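Local coordinates for agglutinin (PDB 4G9N), which binds N-acetylgalactosamine and is probably a fungal carbohydrate-binding lectin of the ricin-type beta-trefoil family, at residues G18-L23 with D43-R48; Q35-H40 with P118-P123; S78-G83 with P123-N128. All coordinates share one frame; numbering follows the deposited sequence.

How the contacts relate
All three contacts reach one curled antiparallel sheet of the beta-trefoil; contact 1 also joins it, through strand 47-51, to the four-stranded sheet. Contacts 1 and 2 lie closest, with centres about 9 Å apart, and both touch the bound N-acetylgalactosamine; strands 20-23 and 32-37, neighbours in the curled sheet, join them. Contact 3 is about 15 Å from contact 1 and 14 Å from contact 2, centre to centre. It shares Pro123 and strand 122-128 with contact 2. Along the chain contact 1 closes before contact 3 opens, whereas contact 2 interleaves with both. The sugar site is thus assembled from distant parts of the sequence, and strand 122-128 runs on from contact 2 into contact 3, farther from the sugar.

Contact 1 (G18-L23 with D43-R48); sequences GTVLDL and DNQKWR. With NGA (2-acetamido-2-deoxy-beta-D-galactopyranose), chain E.
Four hydrogen bonds tie Leu21, Asp22 and Leu23 to Asn44, Gln45 and Trp47. Two run in opposite senses between one pair of residues: Leu23 N donates to Asn44 O at 3.1 Å, and Asn44 ND2 returns an almost straight bond to Leu23 O at 3.0 Å. Trp47 NE1 reaches Leu21 O at 2.9 Å, with the oxygen in the indole plane but the donor well above the carbonyl plane. Gln45 NE2 meets the anti lone pair of Asp22 OD2 at 2.9 Å, the amide and carboxylate planes being 77° apart. A second bond from Gln45 NE2 to Lys38 O, and one from His40 N to Gln45 OE1, fix the rotation of this amide.

Asp22 accepts from O4 of the N-acetylgalactosamine on OD1 and from O3 on OD2, the latter at a very short distance; its carboxylate is carried out by a CG anti to the backbone N (chi1 175°). Asn44 ND2 gives its other proton to the same sugar O3 at 2.9 Å.

Apolar packing closes the inner side. Leu21 CD2 sits over the face of Trp47, 3.8 Å from the centroid of the five-membered ring, while Leu23 CB meets Trp47 CH2 at 3.9 Å.

Gln45-Lys46-Trp47 is the Gln-x-Trp signature of ricin-type beta-trefoil lectins; here Gln45 is second-shell to the sugar, holding Asp22 OD2.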
loop_
_atom_site.group_PDB
_atom_site.type_symbol
_atom_site.label_atom_id
_atom_site.label_comp_id
_atom_site.label_asym_id
_atom_site.label_seq_id
_atom_site.Cartn_x
_atom_site.Cartn_y
_atom_site.Cartn_z
ATOM N N GLY B 18 -9.899 12.276 12.723
ATOM C CA GLY B 18 -9.502 13.537 12.138
ATOM C C GLY B 18 -8.328 14.151 12.880
ATOM O O GLY B 18 -7.904 15.266 12.568
ATOM N N THR B 19 -7.795 13.437 13.869
ATOM C CA THR B 19 -6.584 13.905 14.546
ATOM C C THR B 19 -5.347 13.345 13.842
ATOM O O THR B 19 -5.447 12.394 13.053
ATOM C CB THR B 19 -6.599 13.635 16.073
ATOM O OG1 THR B 19 -6.822 12.245 16.331
ATOM C CG2 THR B 19 -7.714 14.449 16.738
ATOM N N VAL B 20 -4.191 13.948 14.089
ATOM C CA VAL B 20 -3.007 13.616 13.295
ATOM C C VAL B 20 -1.888 12.973 14.110
ATOM O O VAL B 20 -1.854 13.082 15.338
ATOM C CB VAL B 20 -2.458 14.851 12.547
ATOM C CG1 VAL B 20 -3.584 15.554 11.740
ATOM C CG2 VAL B 20 -1.795 15.809 13.517
ATOM N N LEU B 21 -0.979 12.292 13.424
ATOM C CA LEU B 21 0.117 11.613 14.112
ATOM C C LEU B 21 1.081 12.658 14.671
ATOM O O LEU B 21 1.589 13.509 13.935
ATOM C CB LEU B 21 0.851 10.674 13.155
ATOM C CG LEU B 21 1.791 9.651 13.795
ATOM C CD1 LEU B 21 0.977 8.525 14.426
ATOM C CD2 LEU B 21 2.789 9.098 12.773
ATOM N N ASP B 22 1.349 12.575 15.968
ATOM C CA ASP B 22 1.991 13.664 16.696
ATOM C C ASP B 22 3.128 13.127 17.584
ATOM O O ASP B 22 2.932 12.199 18.378
ATOM C CB ASP B 22 0.908 14.381 17.526
ATOM C CG ASP B 22 1.468 15.483 18.447
ATOM O OD1 ASP B 22 2.171 15.151 19.429
ATOM O OD2 ASP B 22 1.156 16.680 18.217
ATOM N N LEU B 23 4.326 13.677 17.429
ATOM C CA LEU B 23 5.417 13.338 18.348
ATOM C C LEU B 23 5.389 14.268 19.562
ATOM O O LEU B 23 5.583 15.475 19.429
ATOM C CB LEU B 23 6.784 13.411 17.666
ATOM C CG LEU B 23 7.986 13.021 18.546
ATOM C CD1 LEU B 23 7.961 11.562 18.964
ATOM C CD2 LEU B 23 9.293 13.348 17.863
ATOM N N ASP B 43 5.972 21.218 12.887
ATOM C CA ASP B 43 6.922 20.213 12.407
ATOM C C ASP B 43 6.872 18.895 13.175
ATOM O O ASP B 43 7.161 17.842 12.611
ATOM C CB ASP B 43 8.351 20.754 12.408
ATOM C CG ASP B 43 8.612 21.715 11.264
ATOM O OD1 ASP B 43 7.777 21.786 10.349
ATOM O OD2 ASP B 43 9.662 22.393 11.275
ATOM N N ASN B 44 6.512 18.939 14.454
ATOM C CA ASN B 44 6.343 17.695 15.208
ATOM C C ASN B 44 5.135 16.885 14.752
ATOM O O ASN B 44 4.913 15.773 15.239
ATOM C CB ASN B 44 6.269 17.946 16.715
ATOM C CG ASN B 44 4.953 18.538 17.143
ATOM O OD1 ASN B 44 4.493 19.530 16.579
ATOM N ND2 ASN B 44 4.335 17.934 18.146
ATOM N N GLN B 45 4.361 17.447 13.823
ATOM C CA GLN B 45 3.229 16.739 13.216
ATOM C C GLN B 45 3.466 16.449 11.727
ATOM O O GLN B 45 2.546 16.089 10.984
ATOM C CB GLN B 45 1.921 17.513 13.440
ATOM C CG GLN B 45 1.516 17.604 14.913
ATOM C CD GLN B 45 0.162 18.271 15.119
ATOM O OE1 GLN B 45 -0.346 18.950 14.232
ATOM N NE2 GLN B 45 -0.429 18.071 16.296
ATOM N N LYS B 46 4.715 16.602 11.304
ATOM C CA LYS B 46 5.119 16.283 9.940
ATOM C C LYS B 46 6.062 15.083 9.938
ATOM O O LYS B 46 6.899 14.946 10.831
ATOM C CB LYS B 46 5.791 17.495 9.286
ATOM C CG LYS B 46 4.864 18.702 9.165
ATOM C CD LYS B 46 5.589 19.889 8.547
ATOM C CE LYS B 46 4.620 21.042 8.308
ATOM N NZ LYS B 46 5.230 22.180 7.558
ATOM N N TRP B 47 5.924 14.223 8.929
ATOM C CA TRP B 47 6.650 12.965 8.889
ATOM C C TRP B 47 7.209 12.723 7.506
ATOM O O TRP B 47 6.494 12.858 6.523
ATOM C CB TRP B 47 5.725 11.805 9.286
ATOM C CG TRP B 47 5.135 12.004 10.633
ATOM C CD1 TRP B 47 3.986 12.661 10.932
ATOM C CD2 TRP B 47 5.692 11.577 11.879
ATOM N NE1 TRP B 47 3.782 12.664 12.284
ATOM C CE2 TRP B 47 4.817 12.005 12.891
ATOM C CE3 TRP B 47 6.849 10.871 12.236
ATOM C CZ2 TRP B 47 5.051 11.752 14.237
ATOM C CZ3 TRP B 47 7.080 10.620 13.575
ATOM C CH2 TRP B 47 6.181 11.058 14.560
ATOM N N ARG B 48 8.487 12.366 7.431
ATOM C CA ARG B 48 9.122 12.088 6.146
ATOM C C ARG B 48 9.006 10.611 5.791
ATOM O O ARG B 48 9.458 9.760 6.545
ATOM C CB ARG B 48 10.598 12.505 6.155
ATOM C CG ARG B 48 10.845 13.882 6.729
ATOM C CD ARG B 48 12.172 14.441 6.266
ATOM N NE ARG B 48 12.373 15.824 6.710
ATOM C CZ ARG B 48 13.131 16.163 7.748
ATOM N NH1 ARG B 48 13.764 15.219 8.443
ATOM N NH2 ARG B 48 13.257 17.438 8.095
HETATM C C1 NGA E . 3.192 20.436 22.363
HETATM C C2 NGA E . 3.118 20.070 20.886
HETATM C C3 NGA E . 1.930 19.157 20.650
HETATM C C4 NGA E . 2.046 17.931 21.556
HETATM C C5 NGA E . 2.177 18.388 23.004
HETATM C C6 NGA E . 2.453 17.217 23.932
HETATM C C7 NGA E . 3.935 21.738 19.338
HETATM C C8 NGA E . 3.567 22.909 18.468
HETATM N N2 NGA E . 2.963 21.279 20.112
HETATM O O1 NGA E . 4.345 21.218 22.589
HETATM O O3 NGA E . 1.862 18.818 19.284
HETATM O O4 NGA E . 3.149 17.115 21.216
HETATM O O5 NGA E . 3.261 19.273 23.153
HETATM O O6 NGA E . 1.408 16.276 23.875
HETATM O O7 NGA E . 5.065 21.239 19.323
HETATM O O HOH W 1 0.719 14.022 11.212
#

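Contact 2 (Q35-H40 with P118-P123); sequences QGYKSH and PANETP. With NGA (2-acetamido-2-deoxy-beta-D-galactopyranose), chain E.
Gln35, Gly36 and Tyr37 dock against a turn at Ala119 to Thr122, a partly buried contact where the beta-trefoil strands 32-37 and 122-128 start to pair beside the carbohydrate site. Gln35 and Pro123 form an antiparallel non-hydrogen-bonded pair. Gly36 bonds through both backbone groups: its N donates to Thr122 O at 2.8 Å, and its O accepts a more bent bond from Glu121 N. The turn is of type II. Thr122 OG1 steadies it by donating to Ala119 O at 2.6 Å, from the same face of that carbonyl as the backbone N of Thr122.

Tyr37 is sandwiched. On one face of its ring lies the Asn120 amide, with CG over the centre and the two planes only 5° apart; on the opposite face lies C4 of the N-acetylgalactosamine, nearer the rim. Asn120 OD1 takes a bond from Lys38 N at 2.8 Å, which helps to hold the amide flat against the ring.

Gln35 and Glu121 run side by side in the same direction to the hydroxymethyl end of the sugar, where O6 accepts from Gln35 NE2 at 2.8 Å and donates to Glu121 OE2 at 2.7 Å. Asp22 OD1 takes another bond from Gln35 NE2 and so positions it. On the O3 side of the sugar, His40 NE2 donates to O3 in a nearly straight bond of 2.9 Å. A water links the Tyr37 hydroxyl to Glu121, donating to Glu121 OE2 at 2.8 Å.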
loop_
_atom_site.group_PDB
_atom_site.type_symbol
_atom_site.label_atom_id
_atom_site.label_comp_id
_atom_site.label_asym_id
_atom_site.label_seq_id
_atom_site.Cartn_x
_atom_site.Cartn_y
_atom_site.Cartn_z
ATOM N N GLN B 35 1.501 9.989 19.344
ATOM C CA GLN B 35 0.122 10.060 19.794
ATOM C C GLN B 35 -0.775 10.740 18.762
ATOM O O GLN B 35 -0.295 11.318 17.812
ATOM C CB GLN B 35 0.093 10.879 21.086
ATOM C CG GLN B 35 0.788 12.207 20.878
ATOM C CD GLN B 35 0.992 13.026 22.143
ATOM O OE1 GLN B 35 0.809 12.541 23.267
ATOM N NE2 GLN B 35 1.387 14.280 21.960
ATOM N N GLY B 36 -2.085 10.669 18.967
ATOM C CA GLY B 36 -3.027 11.468 18.208
ATOM C C GLY B 36 -3.175 12.841 18.841
ATOM O O GLY B 36 -3.116 12.967 20.061
ATOM N N TYR B 37 -3.350 13.874 18.018
ATOM C CA TYR B 37 -3.438 15.244 18.526
ATOM C C TYR B 37 -4.140 16.115 17.488
ATOM O O TYR B 37 -4.142 15.795 16.293
ATOM C CB TYR B 37 -2.034 15.788 18.808
ATOM C CG TYR B 37 -1.914 16.830 19.914
ATOM C CD1 TYR B 37 -2.108 18.187 19.652
ATOM C CD2 TYR B 37 -1.559 16.457 21.212
ATOM C CE1 TYR B 37 -1.975 19.136 20.650
ATOM C CE2 TYR B 37 -1.427 17.401 22.221
ATOM C CZ TYR B 37 -1.637 18.739 21.935
ATOM O OH TYR B 37 -1.512 19.677 22.935
ATOM N N LYS B 38 -4.744 17.207 17.946
ATOM C CA LYS B 38 -5.409 18.126 17.044
ATOM C C LYS B 38 -4.372 18.725 16.086
ATOM O O LYS B 38 -3.279 19.095 16.506
ATOM C CB LYS B 38 -6.126 19.222 17.838
ATOM C CG LYS B 38 -6.985 20.128 16.981
ATOM C CD LYS B 38 -7.733 21.143 17.808
ATOM C CE LYS B 38 -6.809 22.249 18.300
ATOM N NZ LYS B 38 -7.582 23.361 18.950
ATOM N N SER B 39 -4.699 18.794 14.800
ATOM C CA SER B 39 -3.745 19.282 13.805
ATOM C C SER B 39 -3.456 20.766 13.969
ATOM O O SER B 39 -4.385 21.576 14.052
ATOM C CB SER B 39 -4.278 19.038 12.394
ATOM O OG SER B 39 -3.360 19.505 11.420
ATOM N N HIS B 40 -2.175 21.124 14.002
ATOM C CA HIS B 40 -1.791 22.532 14.058
ATOM C C HIS B 40 -0.713 22.912 13.039
ATOM O O HIS B 40 -0.305 24.063 12.962
ATOM C CB HIS B 40 -1.381 22.943 15.477
ATOM C CG HIS B 40 -0.309 22.082 16.082
ATOM N ND1 HIS B 40 0.917 21.885 15.488
ATOM C CD2 HIS B 40 -0.281 21.385 17.243
ATOM C CE1 HIS B 40 1.652 21.093 16.248
ATOM N NE2 HIS B 40 0.948 20.776 17.321
ATOM N N PRO B 118 -10.488 10.541 19.844
ATOM C CA PRO B 118 -10.059 11.824 19.276
ATOM C C PRO B 118 -9.370 12.761 20.264
ATOM O O PRO B 118 -8.885 13.803 19.833
ATOM C CB PRO B 118 -11.371 12.454 18.794
ATOM C CG PRO B 118 -12.427 11.835 19.653
ATOM C CD PRO B 118 -11.955 10.439 19.961
ATOM N N ALA B 119 -9.321 12.420 21.550
ATOM C CA ALA B 119 -8.690 13.317 22.519
ATOM C C ALA B 119 -7.203 13.455 22.232
ATOM O O ALA B 119 -6.558 12.508 21.774
ATOM C CB ALA B 119 -8.905 12.821 23.945
ATOM N N ASN B 120 -6.671 14.643 22.492
ATOM C CA ASN B 120 -5.234 14.881 22.405
ATOM C C ASN B 120 -4.474 13.914 23.291
ATOM O O ASN B 120 -4.942 13.562 24.378
ATOM C CB ASN B 120 -4.899 16.307 22.847
ATOM C CG ASN B 120 -5.330 17.337 21.848
ATOM O OD1 ASN B 120 -5.540 17.027 20.671
ATOM N ND2 ASN B 120 -5.461 18.572 22.299
ATOM N N GLU B 121 -3.293 13.511 22.833
ATOM C CA GLU B 121 -2.409 12.628 23.586
ATOM C C GLU B 121 -2.947 11.197 23.714
ATOM O O GLU B 121 -2.399 10.392 24.454
ATOM C CB GLU B 121 -2.056 13.232 24.954
ATOM C CG GLU B 121 -1.550 14.661 24.827
ATOM C CD GLU B 121 -1.024 15.250 26.122
ATOM O OE1 GLU B 121 -1.442 14.809 27.214
ATOM O OE2 GLU B 121 -0.188 16.169 26.038
ATOM N N THR B 122 -4.000 10.866 22.976
ATOM C CA THR B 122 -4.359 9.460 22.845
ATOM C C THR B 122 -3.164 8.700 22.266
ATOM O O THR B 122 -2.593 9.111 21.250
ATOM C CB THR B 122 -5.574 9.247 21.937
ATOM O OG1 THR B 122 -6.694 9.971 22.461
ATOM C CG2 THR B 122 -5.929 7.753 21.860
ATOM N N PRO B 123 -2.761 7.604 22.930
ATOM C CA PRO B 123 -1.634 6.792 22.471
ATOM C C PRO B 123 -1.861 6.198 21.082
ATOM O O PRO B 123 -2.979 5.773 20.751
ATOM C CB PRO B 123 -1.587 5.660 23.499
ATOM C CG PRO B 123 -2.127 6.265 24.737
ATOM C CD PRO B 123 -3.237 7.174 24.258
HETATM C C1 NGA E . 3.192 20.436 22.363
HETATM C C2 NGA E . 3.118 20.070 20.886
HETATM C C3 NGA E . 1.930 19.157 20.650
HETATM C C4 NGA E . 2.046 17.931 21.556
HETATM C C5 NGA E . 2.177 18.388 23.004
HETATM C C6 NGA E . 2.453 17.217 23.932
HETATM C C7 NGA E . 3.935 21.738 19.338
HETATM C C8 NGA E . 3.567 22.909 18.468
HETATM N N2 NGA E . 2.963 21.279 20.112
HETATM O O1 NGA E . 4.345 21.218 22.589
HETATM O O3 NGA E . 1.862 18.818 19.284
HETATM O O4 NGA E . 3.149 17.115 21.216
HETATM O O5 NGA E . 3.261 19.273 23.153
HETATM O O6 NGA E . 1.408 16.276 23.875
HETATM O O7 NGA E . 5.065 21.239 19.323
HETATM O O HOH W 2 0.374 9.871 24.407
HETATM O O HOH W 3 -0.744 18.820 25.222
#

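Contact 3 (S78-G83 with P123-N128); sequences SVNVVG and PVIYYN
Val81 and Tyr126 form the apolar centre, with Val81 CG2 lying over one face of the phenol ring, 3.8 Å from its centroid and displaced toward the rim. This methyl is anti to the valine carbonyl carbon, and from there it also meets Val124 CG1 at 3.7 Å. Val79 CG1 adds a looser touch on Tyr126 CD2. Beyond the contact Val69 and Leu111 pack on Val81 and Tyr126, and the Tyr126 hydroxyl is bonded to Gly70 O.

The N-to-C directions of strands 81-83 and 123-128 are 121° apart, and a single bridge joins the segments, at Asn80 and Ile125. Strands 81-84 and 122-128 both pair with strand 32-37, in the curled antiparallel sheet of the beta-trefoil.

Around this bridge Tyr126 N donates to Val79 O at 2.8 Å in a nearly straight bond, and Val81 N to Val124 O at 3.0 Å. Toward the start of residues 78-83, Ser78 N reaches Tyr126 O at 2.8 Å with a more bent N-H. At the solvent-exposed edge of the contact Asn80 lies alongside Pro123, its OD1 4.0 Å from Pro123 CB, and Ser78 OG sits at the edge of the Tyr127 ring, 3.9 Å from CE1 of Tyr127.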
loop_
_atom_site.group_PDB
_atom_site.type_symbol
_atom_site.label_atom_id
_atom_site.label_comp_id
_atom_site.label_asym_id
_atom_site.label_seq_id
_atom_site.Cartn_x
_atom_site.Cartn_y
_atom_site.Cartn_z
ATOM N N SER B 78 -0.674 -3.645 21.874
ATOM C CA SER B 78 -0.687 -2.577 22.875
ATOM C C SER B 78 0.682 -1.967 23.192
ATOM O O SER B 78 0.790 -1.106 24.064
ATOM C CB SER B 78 -1.401 -3.024 24.162
ATOM O OG SER B 78 -2.624 -3.692 23.874
ATOM N N VAL B 79 1.725 -2.393 22.483
ATOM C CA VAL B 79 3.034 -1.751 22.625
ATOM C C VAL B 79 2.980 -0.330 22.062
ATOM O O VAL B 79 2.479 -0.107 20.955
ATOM C CB VAL B 79 4.154 -2.579 21.964
ATOM C CG1 VAL B 79 5.472 -1.806 21.933
ATOM C CG2 VAL B 79 4.336 -3.891 22.708
ATOM N N ASN B 80 3.468 0.636 22.838
ATOM C CA ASN B 80 3.476 2.031 22.398
ATOM C C ASN B 80 4.327 2.269 21.155
ATOM O O ASN B 80 5.420 1.715 21.013
ATOM C CB ASN B 80 3.951 2.966 23.517
ATOM C CG ASN B 80 2.897 3.183 24.597
ATOM O OD1 ASN B 80 1.956 3.954 24.419
ATOM N ND2 ASN B 80 3.065 2.515 25.731
ATOM N N VAL B 81 3.824 3.096 20.250
ATOM C CA VAL B 81 4.632 3.575 19.141
ATOM C C VAL B 81 5.373 4.785 19.692
ATOM O O VAL B 81 4.780 5.579 20.412
ATOM C CB VAL B 81 3.743 3.976 17.945
ATOM C CG1 VAL B 81 4.580 4.563 16.805
ATOM C CG2 VAL B 81 2.923 2.779 17.474
ATOM N N VAL B 82 6.670 4.908 19.405
ATOM C CA VAL B 82 7.485 5.970 20.008
ATOM C C VAL B 82 8.546 6.499 19.050
ATOM O O VAL B 82 8.940 5.815 18.094
ATOM C CB VAL B 82 8.219 5.522 21.319
ATOM C CG1 VAL B 82 7.235 5.034 22.384
ATOM C CG2 VAL B 82 9.287 4.460 21.022
ATOM N N GLY B 83 8.999 7.723 19.311
ATOM C CA GLY B 83 10.074 8.319 18.548
ATOM C C GLY B 83 11.331 7.627 19.006
ATOM O O GLY B 83 11.518 7.389 20.192
ATOM N N PRO B 123 -2.761 7.604 22.930
ATOM C CA PRO B 123 -1.634 6.792 22.471
ATOM C C PRO B 123 -1.861 6.198 21.082
ATOM O O PRO B 123 -2.979 5.773 20.751
ATOM C CB PRO B 123 -1.587 5.660 23.499
ATOM C CG PRO B 123 -2.127 6.265 24.737
ATOM C CD PRO B 123 -3.237 7.174 24.258
ATOM N N VAL B 124 -0.813 6.204 20.268
ATOM C CA VAL B 124 -0.784 5.355 19.091
ATOM C C VAL B 124 0.007 4.110 19.476
ATOM O O VAL B 124 1.083 4.201 20.082
ATOM C CB VAL B 124 -0.140 6.046 17.870
ATOM C CG1 VAL B 124 0.081 5.030 16.728
ATOM C CG2 VAL B 124 -1.010 7.211 17.396
ATOM N N ILE B 125 -0.542 2.947 19.153
ATOM C CA ILE B 125 0.023 1.694 19.606
ATOM C C ILE B 125 0.098 0.704 18.459
ATOM O O ILE B 125 -0.546 0.878 17.430
ATOM C CB ILE B 125 -0.821 1.063 20.740
ATOM C CG1 ILE B 125 -2.216 0.707 20.218
ATOM C CG2 ILE B 125 -0.911 2.002 21.948
ATOM C CD1 ILE B 125 -3.177 0.104 21.276
ATOM N N TYR B 126 0.916 -0.326 18.645
ATOM C CA TYR B 126 0.931 -1.471 17.758
ATOM C C TYR B 126 -0.232 -2.364 18.155
ATOM O O TYR B 126 -0.474 -2.567 19.337
ATOM C CB TYR B 126 2.270 -2.205 17.875
ATOM C CG TYR B 126 3.423 -1.394 17.340
ATOM C CD1 TYR B 126 3.602 -1.247 15.970
ATOM C CD2 TYR B 126 4.320 -0.762 18.193
ATOM C CE1 TYR B 126 4.642 -0.503 15.458
ATOM C CE2 TYR B 126 5.373 0.005 17.682
ATOM C CZ TYR B 126 5.523 0.120 16.310
ATOM O OH TYR B 126 6.542 0.858 15.760
ATOM N N TYR B 127 -0.966 -2.865 17.168
ATOM C CA TYR B 127 -2.173 -3.647 17.415
ATOM C C TYR B 127 -2.461 -4.518 16.220
ATOM O O TYR B 127 -2.119 -4.166 15.089
ATOM C CB TYR B 127 -3.370 -2.727 17.606
ATOM C CG TYR B 127 -4.414 -3.188 18.597
ATOM C CD1 TYR B 127 -4.068 -3.509 19.897
ATOM C CD2 TYR B 127 -5.765 -3.229 18.251
ATOM C CE1 TYR B 127 -5.029 -3.889 20.824
ATOM C CE2 TYR B 127 -6.739 -3.605 19.174
ATOM C CZ TYR B 127 -6.361 -3.932 20.463
ATOM O OH TYR B 127 -7.306 -4.301 21.407
ATOM N N ASN B 128 -3.116 -5.644 16.481
ATOM C CA ASN B 128 -3.581 -6.534 15.435
ATOM C C ASN B 128 -4.444 -5.798 14.407
ATOM O O ASN B 128 -5.368 -5.052 14.761
ATOM C CB ASN B 128 -4.346 -7.696 16.063
ATOM C CG ASN B 128 -4.763 -8.734 15.047
ATOM O OD1 ASN B 128 -4.001 -9.638 14.727
ATOM N ND2 ASN B 128 -5.984 -8.616 14.543
#